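Side-chain contacts in putative alpha-galactosidase/melibiase (Bacteroides fragilis, PDB 4OGZ), which probably hydrolyses terminal, non-reducing alpha-D-galactose residues in alpha-D-galactosides such as galactose oligosaccharides, galactomannans and galactolipids: residues E117-T122 with I139-F144; I204-F209 with R243-S248; E233-M238 with I253-Q258; L439-D444 with G448-E453. All blocks are in the same frame, centred on the assembly; numbering follows the deposited sequence.

In the fold
Three of the four contacts illustrate how a TIM barrel is assembled, and the fourth belongs to the C-terminal beta sandwich. Contacts 1 and 3 each lay a helix on the parallel barrel sheet, against strands 138-140 and 250-254, with strands 180-186 and 216-220 between them; their centres are 23 Å apart. Contact 2 sets outer helix 202-211 against the loop following helix 228-244. It shares helix 228-244 with contact 3, and the nearest atoms of the two are about 4 Å apart, their centres 17 Å. Contact 4 lies 40 to 48 Å from the others between centres. In TIM-barrel enzymes the active site lies at the C-terminal strand ends, toward which 139-144 and 253-258 both run.

Contact 1: residues E117-T122 with I139-F144; sequences ELLLQT and INIDDF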
loop_
_atom_site.group_PDB
_atom_site.type_symbol
_atom_site.label_atom_id
_atom_site.label_comp_id
_atom_site.label_asym_id
_atom_site.label_seq_id
_atom_site.Cartn_x
_atom_site.Cartn_y
_atom_site.Cartn_z
ATOM N N GLU A 117 0.788 -11.283 19.465
ATOM C CA GLU A 117 2.025 -10.620 19.852
ATOM C C GLU A 117 2.732 -9.971 18.674
ATOM O O GLU A 117 3.264 -8.885 18.800
ATOM C CB GLU A 117 2.982 -11.618 20.552
ATOM C CG GLU A 117 2.577 -12.020 21.980
ATOM C CD GLU A 117 1.429 -13.046 22.082
ATOM O OE1 GLU A 117 1.158 -13.759 21.067
ATOM O OE2 GLU A 117 0.789 -13.123 23.189
ATOM N N LEU A 118 2.781 -10.673 17.551
ATOM C CA LEU A 118 3.445 -10.183 16.361
ATOM C C LEU A 118 2.730 -8.916 15.869
ATOM O O LEU A 118 3.364 -7.904 15.528
ATOM C CB LEU A 118 3.419 -11.227 15.236
ATOM C CG LEU A 118 3.914 -10.743 13.850
ATOM C CD1 LEU A 118 5.407 -10.381 13.848
ATOM C CD2 LEU A 118 3.634 -11.766 12.751
ATOM N N LEU A 119 1.410 -9.005 15.821
ATOM C CA LEU A 119 0.589 -7.902 15.311
ATOM C C LEU A 119 0.724 -6.660 16.188
ATOM O O LEU A 119 1.003 -5.598 15.652
ATOM C CB LEU A 119 -0.872 -8.309 15.153
ATOM C CG LEU A 119 -1.299 -9.034 13.865
ATOM C CD1 LEU A 119 -1.588 -8.073 12.728
ATOM C CD2 LEU A 119 -0.289 -10.048 13.333
ATOM N N LEU A 120 0.555 -6.780 17.501
ATOM C CA LEU A 120 0.663 -5.615 18.372
ATOM C C LEU A 120 2.091 -5.071 18.322
ATOM O O LEU A 120 2.286 -3.871 18.195
ATOM C CB LEU A 120 0.266 -5.910 19.817
ATOM C CG LEU A 120 -1.050 -6.630 20.110
ATOM C CD1 LEU A 120 -1.294 -6.654 21.585
ATOM C CD2 LEU A 120 -2.232 -5.977 19.410
ATOM N N GLN A 121 3.105 -5.954 18.373
ATOM C CA GLN A 121 4.516 -5.509 18.263
ATOM C C GLN A 121 4.843 -4.796 16.932
ATOM O O GLN A 121 5.676 -3.895 16.892
ATOM C CB GLN A 121 5.503 -6.676 18.442
ATOM C CG GLN A 121 5.699 -7.189 19.856
ATOM C CD GLN A 121 6.376 -8.578 19.894
ATOM O OE1 GLN A 121 6.722 -9.148 18.870
ATOM N NE2 GLN A 121 6.519 -9.121 21.075
ATOM N N THR A 122 4.175 -5.196 15.862
ATOM C CA THR A 122 4.373 -4.600 14.563
ATOM C C THR A 122 3.770 -3.187 14.554
ATOM O O THR A 122 4.384 -2.249 14.095
ATOM C CB THR A 122 3.757 -5.500 13.468
ATOM O OG1 THR A 122 4.591 -6.671 13.352
ATOM C CG2 THR A 122 3.658 -4.778 12.117
ATOM N N ILE A 139 -2.390 -2.751 8.666
ATOM C CA ILE A 139 -1.648 -3.903 9.208
ATOM C C ILE A 139 -2.489 -5.141 8.919
ATOM O O ILE A 139 -3.552 -5.368 9.523
ATOM C CB ILE A 139 -1.354 -3.723 10.691
ATOM C CG1 ILE A 139 -0.380 -2.548 10.852
ATOM C CG2 ILE A 139 -0.782 -4.997 11.323
ATOM C CD1 ILE A 139 -0.138 -2.133 12.304
ATOM N N ASN A 140 -2.022 -5.919 7.949
ATOM C CA ASN A 140 -2.833 -6.952 7.345
ATOM C C ASN A 140 -2.421 -8.365 7.771
ATOM O O ASN A 140 -1.275 -8.774 7.599
ATOM C CB ASN A 140 -2.751 -6.827 5.835
ATOM C CG ASN A 140 -3.362 -5.525 5.331
ATOM O OD1 ASN A 140 -3.989 -4.795 6.076
ATOM N ND2 ASN A 140 -3.202 -5.258 4.054
ATOM N N ILE A 141 -3.389 -9.076 8.329
ATOM C CA ILE A 141 -3.295 -10.500 8.584
ATOM C C ILE A 141 -3.539 -11.231 7.282
ATOM O O ILE A 141 -4.523 -10.996 6.625
ATOM C CB ILE A 141 -4.356 -10.915 9.615
ATOM C CG1 ILE A 141 -4.094 -10.205 10.966
ATOM C CG2 ILE A 141 -4.410 -12.420 9.766
ATOM C CD1 ILE A 141 -5.088 -10.584 12.036
ATOM N N ASP A 142 -2.607 -12.080 6.890
ATOM C CA ASP A 142 -2.788 -12.920 5.734
ATOM C C ASP A 142 -3.333 -14.296 6.202
ATOM O O ASP A 142 -4.075 -14.389 7.190
ATOM C CB ASP A 142 -1.458 -13.038 4.958
ATOM C CG ASP A 142 -1.661 -13.344 3.472
ATOM O OD1 ASP A 142 -1.942 -12.399 2.710
ATOM O OD2 ASP A 142 -1.592 -14.531 3.072
ATOM N N ASP A 143 -2.965 -15.370 5.513
ATOM C CA ASP A 143 -3.590 -16.695 5.712
ATOM C C ASP A 143 -3.189 -17.259 7.082
ATOM O O ASP A 143 -2.163 -16.850 7.657
ATOM C CB ASP A 143 -3.167 -17.623 4.538
ATOM C CG ASP A 143 -4.101 -18.880 4.326
ATOM O OD1 ASP A 143 -5.034 -19.124 5.118
ATOM O OD2 ASP A 143 -3.870 -19.616 3.326
ATOM N N PHE A 144 -4.018 -18.168 7.595
ATOM C CA PHE A 144 -3.737 -19.025 8.773
ATOM C C PHE A 144 -4.098 -18.416 10.141
ATOM O O PHE A 144 -3.591 -18.861 11.156
ATOM C CB PHE A 144 -2.278 -19.478 8.795
ATOM C CG PHE A 144 -1.893 -20.364 7.662
ATOM C CD1 PHE A 144 -2.365 -21.671 7.597
ATOM C CD2 PHE A 144 -1.003 -19.920 6.674
ATOM C CE1 PHE A 144 -1.975 -22.514 6.555
ATOM C CE2 PHE A 144 -0.639 -20.748 5.620
ATOM C CZ PHE A 144 -1.107 -22.058 5.574
#
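Leu-119, on helix 116-128, packs on Ile-139 in strand 138-140 and Ile-141 just beyond it, a helix-on-strand layer of the TIM barrel. The apolar part rests on one methyl: Leu-119 CD1 lies 3.5 Å from Ile-139 CG2, tighter than ordinary van der Waals contact, and 3.7 Å from Ile-141 CG1. The leucine and Ile-139 run alongside in opposite senses, whereas it meets Ile-141 at about a right angle. With CG anti to the carbonyl carbon (chi1 -84°), Leu-119 bends its end toward the strand although its CB does not point straight there. Helix 166-176 also packs on these residues, Val-170 on Leu-119, Ile-167 on Ile-141 and Leu-174 on Ile-139, and Trp-104 backs Ile-139 and Thr-122 from the preceding strand.

Polar bonding stays within each segment or goes outside: Asp-142 forms a salt bridge with Lys-218. In the helix, Leu-118 O is gripped twice by Thr-122, from opposite faces of its carbonyl plane, by OG1 at 2.8 Å and by N at 2.8 Å.

Contact 2: residues I204-F209 with R243-S248; sequences IDARDF and RATDRS
Thr-245 turns its methyl rather than its hydroxyl toward Ala-206. The torsion decides this: CG2 is anti to the carbonyl carbon, while OG1 sits between the backbone N and the carbonyl carbon (chi1 73°). CG2 thus rests 3.9 Å from Ala-206 CB, methyl against methyl, and 3.4 Å from Ala-206 O, with Arg-207 N a little farther off. Ala-206 points its CB toward the other segment, and the two backbones come close, Arg-207 CA and Thr-245 CA being 6.1 Å apart.

The contact sets outer helix 202-211 of the TIM barrel against the loop that follows helix 228-244. Ala-241 and Leu-242 continue the packing on Ala-206, and Ala-210 receives Thr-245 next along the first helix. OG1 takes a weak bond from Arg-247 N, 3.4 Å away. The threonine is therefore divided in its chemistry: OG1 is engaged by Leu-242 O on its own side, and what meets Ala-206 is the methyl, in van der Waals contact with CB and the backbone carbonyl, without a directional bond.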
loop_
_atom_site.group_PDB
_atom_site.type_symbol
_atom_site.label_atom_id
_atom_site.label_comp_id
_atom_site.label_asym_id
_atom_site.label_seq_id
_atom_site.Cartn_x
_atom_site.Cartn_y
_atom_site.Cartn_z
ATOM N N ILE A 204 -22.333 -14.089 6.191
ATOM C CA ILE A 204 -22.033 -14.373 7.590
ATOM C C ILE A 204 -20.562 -14.044 7.929
ATOM O O ILE A 204 -20.303 -13.442 8.967
ATOM C CB ILE A 204 -22.450 -15.789 8.018
ATOM C CG1 ILE A 204 -22.564 -15.878 9.555
ATOM C CG2 ILE A 204 -21.492 -16.820 7.503
ATOM C CD1 ILE A 204 -23.988 -15.804 10.093
ATOM N N ASP A 205 -19.614 -14.328 7.031
ATOM C CA ASP A 205 -18.224 -13.943 7.305
ATOM C C ASP A 205 -18.024 -12.404 7.277
ATOM O O ASP A 205 -17.357 -11.844 8.123
ATOM C CB ASP A 205 -17.277 -14.648 6.350
ATOM C CG ASP A 205 -17.229 -16.159 6.554
ATOM O OD1 ASP A 205 -17.873 -16.711 7.470
ATOM O OD2 ASP A 205 -16.554 -16.828 5.760
ATOM N N ALA A 206 -18.648 -11.713 6.323
ATOM C CA ALA A 206 -18.510 -10.273 6.251
ATOM C C ALA A 206 -19.075 -9.603 7.496
ATOM O O ALA A 206 -18.519 -8.634 7.995
ATOM C CB ALA A 206 -19.205 -9.741 5.014
ATOM N N ARG A 207 -20.191 -10.119 7.995
ATOM C CA ARG A 207 -20.782 -9.609 9.236
ATOM C C ARG A 207 -19.823 -9.817 10.402
ATOM O O ARG A 207 -19.600 -8.911 11.189
ATOM C CB ARG A 207 -22.130 -10.289 9.530
ATOM C CG ARG A 207 -22.649 -10.158 10.967
ATOM C CD ARG A 207 -24.156 -9.891 11.080
ATOM N NE ARG A 207 -24.972 -11.008 10.632
ATOM C CZ ARG A 207 -25.513 -11.139 9.418
ATOM N NH1 ARG A 207 -25.341 -10.217 8.475
ATOM N NH2 ARG A 207 -26.236 -12.218 9.139
ATOM N N ASP A 208 -19.250 -11.005 10.506
ATOM C CA ASP A 208 -18.280 -11.263 11.544
ATOM C C ASP A 208 -17.113 -10.280 11.425
ATOM O O ASP A 208 -16.732 -9.647 12.392
ATOM C CB ASP A 208 -17.793 -12.720 11.475
ATOM C CG ASP A 208 -18.792 -13.701 12.089
ATOM O OD1 ASP A 208 -19.829 -13.226 12.606
ATOM O OD2 ASP A 208 -18.528 -14.939 12.093
ATOM N N PHE A 209 -16.574 -10.129 10.220
ATOM C CA PHE A 209 -15.401 -9.262 9.975
ATOM C C PHE A 209 -15.678 -7.861 10.436
ATOM O O PHE A 209 -14.887 -7.272 11.183
ATOM C CB PHE A 209 -14.997 -9.282 8.481
ATOM C CG PHE A 209 -14.481 -10.624 7.983
ATOM C CD1 PHE A 209 -13.926 -11.564 8.849
ATOM C CD2 PHE A 209 -14.542 -10.934 6.621
ATOM C CE1 PHE A 209 -13.438 -12.771 8.373
ATOM C CE2 PHE A 209 -14.076 -12.130 6.137
ATOM C CZ PHE A 209 -13.529 -13.072 7.015
ATOM N N ARG A 243 -20.065 -4.529 1.371
ATOM C CA ARG A 243 -20.874 -3.279 1.304
ATOM C C ARG A 243 -22.195 -3.326 2.079
ATOM O O ARG A 243 -22.735 -2.285 2.390
ATOM C CB ARG A 243 -21.192 -2.916 -0.132
ATOM C CG ARG A 243 -20.020 -2.340 -0.889
ATOM C CD ARG A 243 -20.309 -2.327 -2.391
ATOM N NE ARG A 243 -19.100 -1.980 -3.120
ATOM C CZ ARG A 243 -18.671 -0.742 -3.346
ATOM N NH1 ARG A 243 -19.377 0.323 -2.944
ATOM N NH2 ARG A 243 -17.521 -0.564 -3.998
ATOM N N ALA A 244 -22.730 -4.509 2.382
ATOM C CA ALA A 244 -23.925 -4.577 3.235
ATOM C C ALA A 244 -23.583 -4.449 4.748
ATOM O O ALA A 244 -24.474 -4.333 5.567
ATOM C CB ALA A 244 -24.690 -5.860 2.965
ATOM N N THR A 245 -22.313 -4.513 5.131
ATOM C CA THR A 245 -21.964 -4.288 6.533
ATOM C C THR A 245 -22.044 -2.796 6.903
ATOM O O THR A 245 -22.256 -1.942 6.054
ATOM C CB THR A 245 -20.556 -4.782 6.884
ATOM O OG1 THR A 245 -19.588 -3.898 6.314
ATOM C CG2 THR A 245 -20.339 -6.252 6.414
ATOM N N ASP A 246 -21.857 -2.504 8.179
ATOM C CA ASP A 246 -21.880 -1.116 8.685
ATOM C C ASP A 246 -20.514 -0.382 8.623
ATOM O O ASP A 246 -20.328 0.630 9.274
ATOM C CB ASP A 246 -22.460 -1.099 10.137
ATOM C CG ASP A 246 -21.608 -1.929 11.164
ATOM O OD1 ASP A 246 -20.578 -2.525 10.798
ATOM O OD2 ASP A 246 -21.989 -1.980 12.359
ATOM N N ARG A 247 -19.555 -0.923 7.878
ATOM C CA ARG A 247 -18.200 -0.401 7.785
ATOM C C ARG A 247 -17.722 -0.183 6.377
ATOM O O ARG A 247 -18.146 -0.859 5.457
ATOM C CB ARG A 247 -17.156 -1.382 8.362
ATOM C CG ARG A 247 -17.181 -1.556 9.815
ATOM C CD ARG A 247 -16.100 -2.556 10.243
ATOM N NE ARG A 247 -14.784 -1.984 10.554
ATOM C CZ ARG A 247 -14.531 -1.137 11.549
ATOM N NH1 ARG A 247 -15.520 -0.658 12.325
ATOM N NH2 ARG A 247 -13.282 -0.701 11.729
ATOM N N SER A 248 -16.750 0.697 6.244
ATOM C CA SER A 248 -15.978 0.818 5.019
ATOM C C SER A 248 -14.861 -0.241 5.020
ATOM O O SER A 248 -13.836 -0.049 5.663
ATOM C CB SER A 248 -15.390 2.232 4.923
ATOM O OG SER A 248 -16.453 3.160 4.722
#

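Contact 3: residues E233-M238 with I253-Q258; sequences ERYEKM and ICEWGQ
In the beta-alpha-beta unit formed by strand 216-220, helix 228-244 and strand 250-254 of the TIM barrel, Tyr-235 is the helix side chain that reaches Ile-253, Cys-254 and Glu-255. All four residues are buried. The Ile-253 methyl CG2 lies over one face of the tyrosine ring, 3.8 Å from its centroid and 17° off the normal, a CH-pi contact; it comes closest to Tyr-235 CE1, at 3.6 Å. A chi1 of -84° sets the tyrosine CG beside the backbone N, and the ring is carried out from the helix until its hydroxyl arrives beside Cys-254.

There Tyr-235 OH is 2.9 Å from Cys-254 O, but its hydrogen bond is made with Tyr-219 O on the adjacent strand 216-220. The phenol thus touches the backbones of two neighbouring barrel strands at once, while Phe-251 packs on the same residue further back.

Next in the chain, Glu-255 brings CB to 3.6 Å from Tyr-235 OH, and its CB and CG both lie 4.0 Å from Tyr-235 CE2, CG approaching the ring obliquely; the chain then bends away at chi2. The ring and carboxylate planes are 72° apart. Glu-255 OE1 forms a salt bridge with Arg-259. Glu-255 also opens a type I' turn that ends at Gln-258, whose N bonds to Glu-255 O at 3.3 Å; within the turn, OE2 of Glu-255 takes a weak bond, 2.8 Å, from Gly-257 N.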
loop_
_atom_site.group_PDB
_atom_site.type_symbol
_atom_site.label_atom_id
_atom_site.label_comp_id
_atom_site.label_asym_id
_atom_site.label_seq_id
_atom_site.Cartn_x
_atom_site.Cartn_y
_atom_site.Cartn_z
ATOM N N GLU A 233 -18.447 -13.828 -10.410
ATOM C CA GLU A 233 -19.628 -14.011 -9.559
ATOM C C GLU A 233 -19.242 -14.178 -8.122
ATOM O O GLU A 233 -19.924 -13.655 -7.253
ATOM C CB GLU A 233 -20.453 -15.203 -10.005
ATOM C CG GLU A 233 -21.203 -14.884 -11.279
ATOM C CD GLU A 233 -21.887 -16.077 -11.908
ATOM O OE1 GLU A 233 -21.793 -17.197 -11.375
ATOM O OE2 GLU A 233 -22.537 -15.891 -12.960
ATOM N N ARG A 234 -18.169 -14.935 -7.863
ATOM C CA ARG A 234 -17.722 -15.182 -6.506
ATOM C C ARG A 234 -17.172 -13.932 -5.837
ATOM O O ARG A 234 -17.422 -13.698 -4.681
ATOM C CB ARG A 234 -16.669 -16.300 -6.465
ATOM C CG ARG A 234 -17.240 -17.657 -6.792
ATOM C CD ARG A 234 -16.270 -18.789 -6.464
ATOM N NE ARG A 234 -16.856 -20.068 -6.845
ATOM C CZ ARG A 234 -16.514 -21.258 -6.356
ATOM N NH1 ARG A 234 -15.557 -21.385 -5.446
ATOM N NH2 ARG A 234 -17.159 -22.332 -6.790
ATOM N N TYR A 235 -16.436 -13.128 -6.578
ATOM C CA TYR A 235 -15.939 -11.881 -6.067
ATOM C C TYR A 235 -17.119 -10.927 -5.825
ATOM O O TYR A 235 -17.177 -10.236 -4.818
ATOM C CB TYR A 235 -14.836 -11.323 -7.011
ATOM C CG TYR A 235 -13.470 -11.947 -6.685
ATOM C CD1 TYR A 235 -12.800 -11.636 -5.518
ATOM C CD2 TYR A 235 -12.920 -12.931 -7.489
ATOM C CE1 TYR A 235 -11.575 -12.262 -5.191
ATOM C CE2 TYR A 235 -11.719 -13.543 -7.176
ATOM C CZ TYR A 235 -11.057 -13.205 -6.015
ATOM O OH TYR A 235 -9.838 -13.823 -5.703
ATOM N N GLU A 236 -18.084 -10.932 -6.726
ATOM C CA GLU A 236 -19.255 -10.034 -6.578
ATOM C C GLU A 236 -20.065 -10.367 -5.318
ATOM O O GLU A 236 -20.559 -9.472 -4.642
ATOM C CB GLU A 236 -20.127 -10.089 -7.827
ATOM C CG GLU A 236 -21.224 -9.036 -7.810
ATOM C CD GLU A 236 -22.257 -9.207 -8.899
ATOM O OE1 GLU A 236 -21.936 -9.821 -9.942
ATOM O OE2 GLU A 236 -23.402 -8.722 -8.701
ATOM N N LYS A 237 -20.212 -11.655 -5.020
ATOM C CA LYS A 237 -20.899 -12.071 -3.799
ATOM C C LYS A 237 -20.242 -11.453 -2.585
ATOM O O LYS A 237 -20.918 -10.881 -1.723
ATOM C CB LYS A 237 -20.940 -13.607 -3.665
ATOM C CG LYS A 237 -22.280 -14.220 -4.033
ATOM C CD LYS A 237 -22.192 -15.630 -4.651
ATOM C CE LYS A 237 -21.636 -16.723 -3.731
ATOM N NZ LYS A 237 -22.632 -17.345 -2.806
HETATM N N MSE A 238 -18.921 -11.583 -2.487
HETATM C CA MSE A 238 -18.217 -11.054 -1.314
HETATM C C MSE A 238 -18.176 -9.542 -1.304
HETATM O O MSE A 238 -18.224 -8.943 -0.235
HETATM C CB MSE A 238 -16.798 -11.609 -1.259
HETATM C CG MSE A 238 -16.009 -11.124 -0.045
HETATM SE SE MSE A 238 -16.946 -11.425 1.669
HETATM C CE MSE A 238 -15.993 -13.041 2.246
ATOM N N ILE A 253 -8.709 -7.932 -4.120
ATOM C CA ILE A 253 -8.996 -9.069 -4.956
ATOM C C ILE A 253 -7.674 -9.754 -5.312
ATOM O O ILE A 253 -6.707 -9.121 -5.693
ATOM C CB ILE A 253 -9.770 -8.610 -6.181
ATOM C CG1 ILE A 253 -11.153 -8.064 -5.689
ATOM C CG2 ILE A 253 -9.941 -9.709 -7.217
ATOM C CD1 ILE A 253 -12.163 -7.880 -6.791
ATOM N N CYS A 254 -7.670 -11.064 -5.172
ATOM C CA CYS A 254 -6.437 -11.837 -5.302
ATOM C C CYS A 254 -6.724 -13.130 -6.059
ATOM O O CYS A 254 -6.960 -14.211 -5.452
ATOM C CB CYS A 254 -5.830 -12.076 -3.920
ATOM S SG CYS A 254 -4.249 -12.963 -4.044
ATOM N N GLU A 255 -6.705 -13.020 -7.389
ATOM C CA GLU A 255 -6.800 -14.188 -8.271
ATOM C C GLU A 255 -5.635 -14.181 -9.288
ATOM O O GLU A 255 -5.733 -14.727 -10.383
ATOM C CB GLU A 255 -8.177 -14.312 -8.906
ATOM C CG GLU A 255 -8.670 -13.097 -9.689
ATOM C CD GLU A 255 -7.901 -12.882 -10.979
ATOM O OE1 GLU A 255 -8.192 -13.572 -11.988
ATOM O OE2 GLU A 255 -7.007 -12.023 -10.938
ATOM N N TRP A 256 -4.533 -13.568 -8.862
ATOM C CA TRP A 256 -3.214 -13.629 -9.518
ATOM C C TRP A 256 -3.222 -13.060 -10.964
ATOM O O TRP A 256 -2.337 -13.318 -11.758
ATOM C CB TRP A 256 -2.658 -15.058 -9.460
ATOM C CG TRP A 256 -3.091 -15.787 -8.206
ATOM C CD1 TRP A 256 -2.755 -15.486 -6.922
ATOM C CD2 TRP A 256 -3.983 -16.931 -8.126
ATOM N NE1 TRP A 256 -3.371 -16.382 -6.046
ATOM C CE2 TRP A 256 -4.148 -17.242 -6.763
ATOM C CE3 TRP A 256 -4.681 -17.688 -9.085
ATOM C CZ2 TRP A 256 -4.946 -18.293 -6.329
ATOM C CZ3 TRP A 256 -5.478 -18.715 -8.667
ATOM C CH2 TRP A 256 -5.591 -19.031 -7.290
ATOM N N GLY A 257 -4.194 -12.245 -11.285
ATOM C CA GLY A 257 -4.231 -11.578 -12.594
ATOM C C GLY A 257 -4.657 -12.488 -13.737
ATOM O O GLY A 257 -4.712 -12.053 -14.862
ATOM N N GLN A 258 -4.995 -13.741 -13.440
ATOM C CA GLN A 258 -5.288 -14.721 -14.481
ATOM C C GLN A 258 -6.517 -14.372 -15.355
ATOM O O GLN A 258 -6.534 -14.691 -16.531
ATOM C CB GLN A 258 -5.466 -16.102 -13.874
ATOM C CG GLN A 258 -4.245 -16.584 -13.075
ATOM C CD GLN A 258 -4.411 -18.026 -12.695
ATOM O OE1 GLN A 258 -5.507 -18.448 -12.403
ATOM N NE2 GLN A 258 -3.334 -18.789 -12.706
#

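Contact 4: residues L439-D444 with G448-E453; sequences LDRVYD and GSLVAE
Strand 442-444 pairs antiparallel with 449-450: Val-451 N donates to Val-442 O at 2.8 Å, almost straight at 174°, while Asp-444 N donates to Ser-449 O (2.7 Å) and Ser-449 N to Asp-444 O (3.1 Å), making a hydrogen-bonded antiparallel pair. Between Val-442 and Val-451 a water accepts from Val-442 N and donates to Val-451 O, in place of a second direct bond.

Gly-448 and Ser-449 both face Asp-444, a G1 bulge that closes this hairpin at the edge of the C-terminal beta-sandwich sheet; Gly-448 has the positive phi such a bulge favours. Its CA is 3.3 Å from Tyr-443 OH, since the ring, with CG anti to the backbone N (chi1 178°), lies along the facing strand. That hydroxyl bonds to Asp-379.

Beside Tyr-443, Leu-450 sends CD2 over one face of the Arg-441 guanidinium, 3.9 Å from NH1 of Arg-441. Val-442 CG1 meets Val-451 CB at 3.8 Å, and Val-451 CG2 touches Asp-444 CB, with Phe-470 and Trp-458 packed against both valines.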
loop_
_atom_site.group_PDB
_atom_site.type_symbol
_atom_site.label_atom_id
_atom_site.label_comp_id
_atom_site.label_asym_id
_atom_site.label_seq_id
_atom_site.Cartn_x
_atom_site.Cartn_y
_atom_site.Cartn_z
ATOM N N LEU A 439 12.952 20.071 -18.358
ATOM C CA LEU A 439 14.118 19.787 -17.536
ATOM C C LEU A 439 14.761 21.059 -16.981
ATOM O O LEU A 439 15.951 21.080 -16.702
ATOM C CB LEU A 439 15.132 18.977 -18.354
ATOM C CG LEU A 439 14.616 17.617 -18.835
ATOM C CD1 LEU A 439 15.593 16.974 -19.826
ATOM C CD2 LEU A 439 14.339 16.670 -17.658
ATOM N N ASP A 440 14.000 22.132 -16.821
ATOM C CA ASP A 440 14.600 23.340 -16.277
ATOM C C ASP A 440 14.938 23.205 -14.787
ATOM O O ASP A 440 15.914 23.767 -14.332
ATOM C CB ASP A 440 13.690 24.535 -16.528
ATOM C CG ASP A 440 13.501 24.812 -18.018
ATOM O OD1 ASP A 440 14.408 24.526 -18.834
ATOM O OD2 ASP A 440 12.427 25.311 -18.375
ATOM N N ARG A 441 14.139 22.437 -14.051
ATOM C CA ARG A 441 14.346 22.212 -12.661
ATOM C C ARG A 441 14.153 20.732 -12.363
ATOM O O ARG A 441 13.065 20.186 -12.561
ATOM C CB ARG A 441 13.357 23.045 -11.859
ATOM C CG ARG A 441 13.703 23.097 -10.390
ATOM C CD ARG A 441 12.685 23.909 -9.616
ATOM N NE ARG A 441 13.172 24.225 -8.271
ATOM C CZ ARG A 441 13.089 23.423 -7.210
ATOM N NH1 ARG A 441 12.528 22.219 -7.298
ATOM N NH2 ARG A 441 13.576 23.835 -6.047
ATOM N N VAL A 442 15.210 20.081 -11.884
ATOM C CA VAL A 442 15.199 18.638 -11.749
ATOM C C VAL A 442 15.682 18.276 -10.363
ATOM O O VAL A 442 16.736 18.730 -9.932
ATOM C CB VAL A 442 16.069 17.962 -12.825
ATOM C CG1 VAL A 442 16.140 16.448 -12.597
ATOM C CG2 VAL A 442 15.513 18.280 -14.211
ATOM N N TYR A 443 14.870 17.502 -9.648
ATOM C CA TYR A 443 15.161 17.116 -8.285
ATOM C C TYR A 443 15.415 15.606 -8.236
ATOM O O TYR A 443 14.613 14.815 -8.727
ATOM C CB TYR A 443 13.991 17.526 -7.399
ATOM C CG TYR A 443 14.136 17.141 -5.955
ATOM C CD1 TYR A 443 14.936 17.888 -5.093
ATOM C CD2 TYR A 443 13.468 16.024 -5.447
ATOM C CE1 TYR A 443 15.081 17.532 -3.768
ATOM C CE2 TYR A 443 13.597 15.670 -4.118
ATOM C CZ TYR A 443 14.415 16.421 -3.287
ATOM O OH TYR A 443 14.544 16.055 -1.972
ATOM N N ASP A 444 16.541 15.220 -7.676
ATOM C CA ASP A 444 16.916 13.801 -7.528
ATOM C C ASP A 444 16.336 13.294 -6.210
ATOM O O ASP A 444 16.755 13.690 -5.141
ATOM C CB ASP A 444 18.421 13.637 -7.605
ATOM C CG ASP A 444 18.865 12.194 -7.552
ATOM O OD1 ASP A 444 18.243 11.373 -6.843
ATOM O OD2 ASP A 444 19.857 11.889 -8.229
ATOM N N GLY A 448 17.911 13.112 -2.651
ATOM C CA GLY A 448 17.349 14.310 -2.030
ATOM C C GLY A 448 18.119 15.592 -2.362
ATOM O O GLY A 448 18.523 16.319 -1.462
ATOM N N SER A 449 18.300 15.904 -3.636
ATOM C CA SER A 449 18.972 17.154 -4.030
ATOM C C SER A 449 18.687 17.566 -5.456
ATOM O O SER A 449 18.317 16.739 -6.280
ATOM C CB SER A 449 20.468 16.985 -3.902
ATOM O OG SER A 449 20.853 15.857 -4.654
ATOM N N LEU A 450 18.907 18.843 -5.749
ATOM C CA LEU A 450 18.731 19.370 -7.088
ATOM C C LEU A 450 19.810 18.835 -7.980
ATOM O O LEU A 450 20.947 18.720 -7.578
ATOM C CB LEU A 450 18.765 20.902 -7.122
ATOM C CG LEU A 450 17.486 21.631 -6.739
ATOM C CD1 LEU A 450 17.698 23.130 -6.910
ATOM C CD2 LEU A 450 16.292 21.176 -7.557
ATOM N N VAL A 451 19.424 18.493 -9.197
ATOM C CA VAL A 451 20.334 18.062 -10.242
ATOM C C VAL A 451 20.857 19.317 -10.912
ATOM O O VAL A 451 20.066 20.224 -11.221
ATOM C CB VAL A 451 19.587 17.139 -11.243
ATOM C CG1 VAL A 451 20.360 16.947 -12.539
ATOM C CG2 VAL A 451 19.297 15.800 -10.601
ATOM N N ALA A 452 22.165 19.382 -11.138
ATOM C CA ALA A 452 22.760 20.557 -11.764
ATOM C C ALA A 452 23.234 20.285 -13.193
ATOM O O ALA A 452 24.085 20.993 -13.721
ATOM C CB ALA A 452 23.893 21.101 -10.896
ATOM N N GLU A 453 22.620 19.294 -13.836
ATOM C CA GLU A 453 22.877 18.984 -15.249
ATOM C C GLU A 453 22.191 19.987 -16.199
ATOM O O GLU A 453 21.312 20.750 -15.788
ATOM C CB GLU A 453 22.405 17.557 -15.567
ATOM C CG GLU A 453 22.912 16.445 -14.624
ATOM C CD GLU A 453 24.291 15.903 -14.979
ATOM O OE1 GLU A 453 24.897 16.330 -15.973
ATOM O OE2 GLU A 453 24.778 15.025 -14.243
HETATM O O HOH W 1 17.892 21.304 -11.938
#